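Local atomic coordinates of biphenyl 2,3-Dioxygenase Beta Subunit (Sphingobium yanoikuyae, PDB entry 2GBW), a protein that probably serves as the beta subunit of a ring-hydroxylating dioxygenase, an oxygenase that would add dioxygen to aromatic rings such as biphenyl. Residues E107-G112 with D117-I122. Sequence-based numbering, arbitrary orientation.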
loop_
_atom_site.group_PDB
_atom_site.type_symbol
_atom_site.label_atom_id
_atom_site.label_comp_id
_atom_site.label_asym_id
_atom_site.label_seq_id
_atom_site.Cartn_x
_atom_site.Cartn_y
_atom_site.Cartn_z
ATOM N N GLU B 107 -12.194 29.872 -2.542
ATOM C CA GLU B 107 -11.897 31.276 -2.748
ATOM C C GLU B 107 -12.745 31.720 -3.911
ATOM O O GLU B 107 -12.680 31.145 -4.990
ATOM C CB GLU B 107 -10.427 31.503 -3.040
ATOM C CG GLU B 107 -9.518 31.328 -1.809
ATOM C CD GLU B 107 -8.061 31.623 -2.156
ATOM O OE1 GLU B 107 -7.456 30.773 -2.838
ATOM O OE2 GLU B 107 -7.522 32.650 -1.719
ATOM N N ALA B 108 -13.531 32.751 -3.683
ATOM C CA ALA B 108 -14.470 33.277 -4.671
ATOM C C ALA B 108 -14.140 34.721 -5.041
ATOM O O ALA B 108 -13.705 35.519 -4.183
ATOM C CB ALA B 108 -15.875 33.203 -4.131
ATOM N N PHE B 109 -14.404 35.067 -6.303
ATOM C CA PHE B 109 -14.034 36.373 -6.866
ATOM C C PHE B 109 -15.195 36.823 -7.717
ATOM O O PHE B 109 -15.759 36.032 -8.438
ATOM C CB PHE B 109 -12.786 36.267 -7.763
ATOM C CG PHE B 109 -11.554 35.716 -7.054
ATOM C CD1 PHE B 109 -10.693 36.587 -6.397
ATOM C CD2 PHE B 109 -11.308 34.373 -6.989
ATOM C CE1 PHE B 109 -9.587 36.143 -5.744
ATOM C CE2 PHE B 109 -10.168 33.894 -6.313
ATOM C CZ PHE B 109 -9.320 34.810 -5.679
ATOM N N GLU B 110 -15.575 38.105 -7.615
ATOM C CA GLU B 110 -16.658 38.679 -8.457
ATOM C C GLU B 110 -16.135 38.803 -9.896
ATOM O O GLU B 110 -15.096 39.449 -10.138
ATOM C CB GLU B 110 -17.103 40.048 -7.908
ATOM C CG GLU B 110 -17.800 40.029 -6.509
ATOM C CD GLU B 110 -19.244 39.439 -6.502
ATOM O OE1 GLU B 110 -19.902 39.371 -7.575
ATOM O OE2 GLU B 110 -19.755 39.101 -5.392
ATOM N N ALA B 111 -16.843 38.245 -10.865
ATOM C CA ALA B 111 -16.227 38.011 -12.189
ATOM C C ALA B 111 -16.856 38.851 -13.283
ATOM O O ALA B 111 -16.449 38.795 -14.444
ATOM C CB ALA B 111 -16.315 36.568 -12.556
ATOM N N GLY B 112 -17.873 39.600 -12.928
ATOM C CA GLY B 112 -18.591 40.394 -13.896
ATOM C C GLY B 112 -19.898 39.745 -14.295
ATOM O O GLY B 112 -20.034 38.507 -14.256
ATOM N N ASP B 117 -16.345 33.604 -9.960
ATOM C CA ASP B 117 -15.306 32.634 -10.212
ATOM C C ASP B 117 -14.913 32.082 -8.871
ATOM O O ASP B 117 -14.506 32.827 -7.975
ATOM C CB ASP B 117 -14.071 33.260 -10.861
ATOM C CG ASP B 117 -14.318 33.720 -12.297
ATOM O OD1 ASP B 117 -15.038 33.027 -13.028
ATOM O OD2 ASP B 117 -13.758 34.765 -12.694
ATOM N N VAL B 118 -14.982 30.765 -8.764
ATOM C CA VAL B 118 -14.749 30.037 -7.503
ATOM C C VAL B 118 -13.750 28.886 -7.629
ATOM O O VAL B 118 -13.941 27.904 -8.384
ATOM C CB VAL B 118 -16.078 29.526 -6.890
ATOM C CG1 VAL B 118 -15.848 29.016 -5.442
ATOM C CG2 VAL B 118 -17.166 30.625 -6.954
ATOM N N LEU B 119 -12.683 28.994 -6.845
ATOM C CA LEU B 119 -11.663 27.973 -6.709
ATOM C C LEU B 119 -11.910 27.153 -5.431
ATOM O O LEU B 119 -12.288 27.671 -4.390
ATOM C CB LEU B 119 -10.289 28.614 -6.631
ATOM C CG LEU B 119 -9.917 29.545 -7.785
ATOM C CD1 LEU B 119 -8.659 30.344 -7.404
ATOM C CD2 LEU B 119 -9.719 28.720 -9.039
ATOM N N SER B 120 -11.653 25.862 -5.498
ATOM C CA SER B 120 -11.687 25.022 -4.299
ATOM C C SER B 120 -10.788 23.776 -4.492
ATOM O O SER B 120 -10.532 23.353 -5.632
ATOM C CB SER B 120 -13.137 24.658 -3.965
ATOM O OG SER B 120 -13.724 23.972 -5.053
ATOM N N ASN B 121 -10.333 23.190 -3.376
ATOM C CA ASN B 121 -9.603 21.935 -3.322
ATOM C C ASN B 121 -10.572 20.814 -2.869
ATOM O O ASN B 121 -11.381 21.023 -1.914
ATOM C CB ASN B 121 -8.495 21.978 -2.255
ATOM C CG ASN B 121 -7.334 22.861 -2.614
ATOM O OD1 ASN B 121 -7.154 23.231 -3.779
ATOM N ND2 ASN B 121 -6.502 23.167 -1.623
ATOM N N ILE B 122 -10.505 19.649 -3.513
ATOM C CA ILE B 122 -11.421 18.582 -3.157
ATOM C C ILE B 122 -10.663 17.332 -2.878
ATOM O O ILE B 122 -9.763 16.969 -3.648
ATOM C CB ILE B 122 -12.495 18.311 -4.222
ATOM C CG1 ILE B 122 -13.167 19.578 -4.677
ATOM C CG2 ILE B 122 -13.589 17.411 -3.647
ATOM C CD1 ILE B 122 -14.050 19.406 -5.855
#
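With CG set anti to the carbonyl carbon in both F109 (chi1 -58°) and L119 (chi1 -55°), diagonal neighbours on one face of the sheet, the ring and the leucine branch are brought together, CE2 of F109 lying 4.0 Å from CD1 of L119. The carbonyl O of D117 lies at the ring edge, 3.7 Å from CD2 of F109. The backbones pair as an antiparallel ladder. E107 and L119 form one hydrogen-bonded pair, with L119 N to E107 O at 2.8 Å; F109 and D117 form the next, where F109 N reaches D117 O on a bent bond (140° at the hydrogen) and D117 N returns to F109 O at 2.9 Å. Between them A108 and V118 make a non-hydrogen-bonded pair on the other face, the alanine CB 4.0 Å from CG2 of V118. Toward the turn, OD2 of D117 comes within 3.1 Å of the A111 CB, a tight contact. Replacing D117 by alanine would remove the carboxylate, and probably cost both the touch on A111 and the negative group beside K143 of strand 132-147, although the backbone pairing could persist. These residues belong to the beta hairpin of strands 98-112 and 115-128, in the curved sheet of an NTF2-like fold. A108 and V118 pack on I16 of helix 10-28, which lies across their face, and the V118 side chain is about 8 Å from that of H19, which binds zinc in a structure of this protein, though no zinc is bound to this chain here. The opposite face, with E107, F109 and L119, packs on R21 and R25 of a second subunit, while strand 132-147 flanks 117-122 on its other edge.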